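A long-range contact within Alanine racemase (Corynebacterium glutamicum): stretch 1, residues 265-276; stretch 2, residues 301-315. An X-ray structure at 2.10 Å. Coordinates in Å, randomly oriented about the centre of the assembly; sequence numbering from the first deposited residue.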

# COMPACT_ATOMS: atom_id res chain seq x y z
N ARG B 265 -24.88 4.76 -27.98
CA ARG B 265 -24.14 5.99 -27.72
C ARG B 265 -23.70 5.91 -26.26
O ARG B 265 -24.28 6.56 -25.39
N GLY B 266 -22.69 5.09 -26.01
CA GLY B 266 -22.19 4.92 -24.66
C GLY B 266 -20.96 5.75 -24.35
O GLY B 266 -20.30 6.27 -25.24
N PHE B 267 -20.67 5.87 -23.06
CA PHE B 267 -19.53 6.63 -22.60
C PHE B 267 -18.90 5.90 -21.42
O PHE B 267 -19.57 5.16 -20.70
N VAL B 268 -17.60 6.11 -21.23
CA VAL B 268 -16.87 5.55 -20.11
C VAL B 268 -16.05 6.71 -19.58
O VAL B 268 -15.84 7.70 -20.28
N ALA B 269 -15.61 6.59 -18.33
CA ALA B 269 -14.80 7.62 -17.71
C ALA B 269 -13.57 6.95 -17.10
O ALA B 269 -13.65 5.82 -16.60
N VAL B 270 -12.44 7.63 -17.17
CA VAL B 270 -11.21 7.09 -16.62
C VAL B 270 -10.93 7.77 -15.28
O VAL B 270 -10.97 8.99 -15.19
N VAL B 271 -10.69 6.98 -14.24
CA VAL B 271 -10.37 7.56 -12.95
C VAL B 271 -8.94 7.16 -12.63
O VAL B 271 -8.58 5.99 -12.67
N PRO B 272 -8.09 8.16 -12.36
CA PRO B 272 -6.67 8.06 -12.04
C PRO B 272 -6.29 7.31 -10.77
O PRO B 272 -5.69 7.87 -9.86
N ALA B 273 -6.64 6.03 -10.72
CA ALA B 273 -6.31 5.17 -9.58
C ALA B 273 -6.19 3.73 -10.09
O ALA B 273 -7.11 3.23 -10.75
N GLY B 274 -5.06 3.09 -9.80
CA GLY B 274 -4.82 1.71 -10.24
C GLY B 274 -4.31 0.82 -9.11
O GLY B 274 -4.25 1.25 -7.96
N TYR B 275 -3.94 -0.43 -9.41
CA TYR B 275 -3.48 -1.31 -8.34
C TYR B 275 -2.23 -0.82 -7.64
O TYR B 275 -1.92 -1.26 -6.53
N ALA B 276 -1.51 0.10 -8.27
CA ALA B 276 -0.31 0.66 -7.65
C ALA B 276 -0.76 1.64 -6.57
O ALA B 276 0.04 2.07 -5.72
N ARG B 301 -10.53 -4.20 -17.02
CA ARG B 301 -9.40 -4.52 -16.17
C ARG B 301 -8.88 -3.32 -15.39
O ARG B 301 -8.81 -2.20 -15.91
N VAL B 302 -8.52 -3.55 -14.13
CA VAL B 302 -7.96 -2.49 -13.32
C VAL B 302 -6.49 -2.49 -13.71
O VAL B 302 -5.82 -3.53 -13.64
N CYS B 303 -5.98 -1.36 -14.16
CA CYS B 303 -4.58 -1.28 -14.56
C CYS B 303 -3.73 -0.71 -13.44
O CYS B 303 -4.22 -0.43 -12.34
N MET B 304 -2.44 -0.55 -13.71
CA MET B 304 -1.52 -0.05 -12.71
C MET B 304 -1.83 1.36 -12.23
O MET B 304 -1.77 1.65 -11.04
N ASP B 305 -2.20 2.24 -13.16
CA ASP B 305 -2.47 3.63 -12.79
C ASP B 305 -3.92 4.07 -12.87
O ASP B 305 -4.24 5.19 -12.47
N GLN B 306 -4.79 3.21 -13.38
CA GLN B 306 -6.18 3.61 -13.53
C GLN B 306 -7.18 2.48 -13.77
O GLN B 306 -6.80 1.33 -14.03
N PHE B 307 -8.46 2.81 -13.66
CA PHE B 307 -9.53 1.87 -13.94
C PHE B 307 -10.64 2.65 -14.63
O PHE B 307 -10.64 3.89 -14.61
N VAL B 308 -11.58 1.94 -15.23
CA VAL B 308 -12.66 2.59 -15.97
C VAL B 308 -14.04 2.30 -15.41
O VAL B 308 -14.28 1.24 -14.82
N ILE B 309 -14.94 3.26 -15.60
CA ILE B 309 -16.32 3.12 -15.14
C ILE B 309 -17.24 3.43 -16.32
O ILE B 309 -16.88 4.23 -17.20
N SER B 310 -18.41 2.80 -16.35
CA SER B 310 -19.35 3.04 -17.43
C SER B 310 -20.38 4.08 -17.02
O SER B 310 -20.99 4.00 -15.96
N LEU B 311 -20.56 5.07 -17.89
CA LEU B 311 -21.50 6.14 -17.66
C LEU B 311 -22.80 5.85 -18.42
O LEU B 311 -23.78 6.59 -18.30
N GLY B 312 -22.80 4.77 -19.18
CA GLY B 312 -23.99 4.46 -19.96
C GLY B 312 -24.09 5.55 -21.01
O GLY B 312 -23.10 5.85 -21.68
N ASP B 313 -25.26 6.16 -21.16
CA ASP B 313 -25.41 7.23 -22.14
C ASP B 313 -25.04 8.55 -21.49
O ASP B 313 -25.25 9.62 -22.06
N ASN B 314 -24.47 8.47 -20.29
CA ASN B 314 -24.05 9.63 -19.53
C ASN B 314 -25.14 10.71 -19.47
O ASN B 314 -24.92 11.85 -19.88
N PRO B 315 -26.32 10.36 -18.95
CA PRO B 315 -27.46 11.28 -18.84
C PRO B 315 -27.25 12.47 -17.90
O PRO B 315 -27.90 13.50 -18.06

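The most unusual feature of this contact is a glycine pressed so closely against the opposing backbone that a side chain would have no place to go. Gly274 CA lies 3.1 Å from Cys303 O and 3.2 Å from Met304 O, and a CB in the ideal position would point toward the other stretch and fall 2.1 Å from Met304 O, well inside any permissible contact. Beyond this point the chains remain joined by backbone bonds, from Tyr275 N to Cys303 O at 2.9 Å and from Ala276 N to Met304 O at 3.2 Å.

Larger side chains pack beside the glycine. Tyr275 leaves its backbone sideways, but with chi1 in p its ring swings back to the other stretch. Met304 CA sits over one face of that ring, 3.5 Å from the centroid of Tyr275, a CH-pi contact, while Tyr275 CZ meets Met304 CB at 3.5 Å. The t, t course of the methionine's first two torsions carries the end of its side chain away, yet Met304 CG still reaches Ala276 CB at 3.7 Å. Val302, also t, adds a looser contact from its CG1 to Tyr275 CD1 at 4.4 Å.

Before the glycine, the contact illustrates a general principle: in an antiparallel pair of strands, alternate residues send their side chains to alternate faces, so cross-strand neighbours meet as pairs. Backbone bonds fix the register, among them the reciprocal pair Ala269 N to Ile309 O at 2.9 Å and Ile309 N to Ala269 O at 3.0 Å. On the face carrying Ala269, Val271, Phe307 and Ile309, packing is apolar. Phe307, with chi1 in p, brings its ring closer to the first stretch, on the same face as Val271, where Val271 CG1 lies over one face of the ring, 3.6 Å from the centroid of the Phe307 ring and 3.3 Å from Phe307 CE2. Val271 has an unusual chi1 of 12°, between wells. At the ring's edge, Ala273 O stands 3.0 Å from Phe307 CD1. The small side chain of Ala269 is met by longer ones: its CB lies 3.7 Å from Ile309 CG1, the isoleucine being p, t, and 3.9 Å from Leu311 CD1, the leucine being m, t.

The face carrying Val268, Val270, Val308 and Ser310 is packed more diagonally. Val268, in m, places its CB 3.5 Å from CG1 of Val308, which is t, while its direct partner Ser310 keeps its side chain farther off. Val270, also t, has its CG1 3.5 Å from Gln306 OE1, a contact without a hydrogen bond.

Towards the turn from Leu311 to Asn314, Phe267 adopts m. Its CD2 approaches Asn314 CB at 3.8 Å, and its CE2 lies 3.5 Å from Asp313 O; the asparagine, in t, has its amide hydrogen-bonded elsewhere in the structure. Here a water joins the backbones, donating to Phe267 O at 2.8 Å and weakly accepting from Gly312 N at 3.2 Å.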

# COMPACT_ATOMS: atom_id res chain seq x y z
CB ARG B 265 -25.02 7.22 -27.92
CG ARG B 265 -24.21 8.51 -28.00
CD ARG B 265 -25.05 9.74 -27.70
NE ARG B 265 -24.22 10.95 -27.73
CZ ARG B 265 -24.56 12.10 -27.16
NH1 ARG B 265 -25.72 12.21 -26.51
NH2 ARG B 265 -23.75 13.14 -27.23
CB PHE B 267 -19.97 8.01 -22.13
CG PHE B 267 -20.64 8.84 -23.18
CD1 PHE B 267 -19.94 9.81 -23.88
CD2 PHE B 267 -21.99 8.66 -23.45
CE1 PHE B 267 -20.58 10.59 -24.83
CE2 PHE B 267 -22.63 9.44 -24.40
CZ PHE B 267 -21.92 10.41 -25.09
CB VAL B 268 -15.90 4.40 -20.53
CG1 VAL B 268 -16.67 3.25 -21.12
CG2 VAL B 268 -14.85 4.92 -21.50
CB ALA B 269 -15.60 8.36 -16.62
CB VAL B 270 -10.02 7.34 -17.57
CG1 VAL B 270 -8.75 6.72 -16.99
CG2 VAL B 270 -10.32 6.73 -18.94
CB VAL B 271 -11.38 7.10 -11.85
CG1 VAL B 271 -12.22 5.95 -12.36
CG2 VAL B 271 -10.65 6.73 -10.57
CB PRO B 272 -6.22 9.52 -12.00
CG PRO B 272 -7.41 10.20 -11.43
CD PRO B 272 -8.54 9.56 -12.23
CB ALA B 273 -7.40 5.26 -8.52
CB TYR B 275 -3.28 -2.76 -8.83
CG TYR B 275 -2.42 -2.97 -10.05
CD1 TYR B 275 -2.98 -3.05 -11.32
CD2 TYR B 275 -1.04 -3.11 -9.93
CE1 TYR B 275 -2.19 -3.27 -12.43
CE2 TYR B 275 -0.24 -3.31 -11.04
CZ TYR B 275 -0.82 -3.40 -12.29
OH TYR B 275 -0.04 -3.64 -13.39
CB ALA B 276 0.54 1.39 -8.69
CB ARG B 301 -8.26 -5.09 -17.02
CG ARG B 301 -8.72 -6.01 -18.13
CD ARG B 301 -7.60 -6.89 -18.65
NE ARG B 301 -7.24 -7.92 -17.68
CZ ARG B 301 -6.39 -8.92 -17.93
NH1 ARG B 301 -5.82 -9.03 -19.12
NH2 ARG B 301 -6.13 -9.82 -16.99
CB VAL B 302 -8.07 -2.78 -11.81
CG1 VAL B 302 -7.20 -1.79 -11.02
CG2 VAL B 302 -9.53 -2.68 -11.36
CB CYS B 303 -4.44 -0.47 -15.84
SG CYS B 303 -5.16 -1.34 -17.27
CB MET B 304 -0.08 -0.12 -13.23
CG MET B 304 0.96 -0.04 -12.12
SD MET B 304 2.67 -0.43 -12.62
CE MET B 304 3.53 0.81 -11.71
CB ASP B 305 -1.62 4.56 -13.66
CG ASP B 305 -0.18 4.12 -13.75
OD1 ASP B 305 0.51 4.08 -12.71
OD2 ASP B 305 0.27 3.82 -14.87
CB GLN B 306 -6.28 4.61 -14.70
CG GLN B 306 -5.47 4.18 -15.93
CD GLN B 306 -5.60 5.13 -17.11
OE1 GLN B 306 -5.28 6.32 -17.02
NE2 GLN B 306 -6.07 4.61 -18.24
CB PHE B 307 -10.05 1.17 -12.68
CG PHE B 307 -10.74 2.07 -11.70
CD1 PHE B 307 -10.04 2.63 -10.64
CD2 PHE B 307 -12.11 2.30 -11.79
CE1 PHE B 307 -10.69 3.39 -9.69
CE2 PHE B 307 -12.77 3.07 -10.84
CZ PHE B 307 -12.06 3.61 -9.79
CB VAL B 308 -12.63 2.13 -17.46
CG1 VAL B 308 -13.55 2.99 -18.30
CG2 VAL B 308 -11.20 2.18 -17.98
CB ILE B 309 -16.64 4.10 -13.99
CG1 ILE B 309 -16.53 5.55 -14.47
CG2 ILE B 309 -15.69 3.87 -12.83
CD1 ILE B 309 -16.96 6.57 -13.44
CB SER B 310 -20.05 1.73 -17.84
OG SER B 310 -20.71 1.13 -16.75
CB LEU B 311 -20.90 7.46 -18.17
CG LEU B 311 -19.49 7.80 -17.70
CD1 LEU B 311 -19.03 9.11 -18.34
CD2 LEU B 311 -19.46 7.92 -16.18
CB ASP B 313 -26.85 7.28 -22.66
CG ASP B 313 -27.84 7.59 -21.58
OD1 ASP B 313 -27.85 6.89 -20.54
OD2 ASP B 313 -28.62 8.55 -21.76
CB ASN B 314 -22.76 10.21 -20.12
CG ASN B 314 -22.11 11.24 -19.21
OD1 ASN B 314 -22.26 11.18 -17.99
ND2 ASN B 314 -21.38 12.18 -19.80
CB PRO B 315 -28.59 10.37 -18.38
CG PRO B 315 -27.88 9.35 -17.55
CD PRO B 315 -26.67 9.03 -18.42
O HOH W 1 -21.16 2.92 -21.16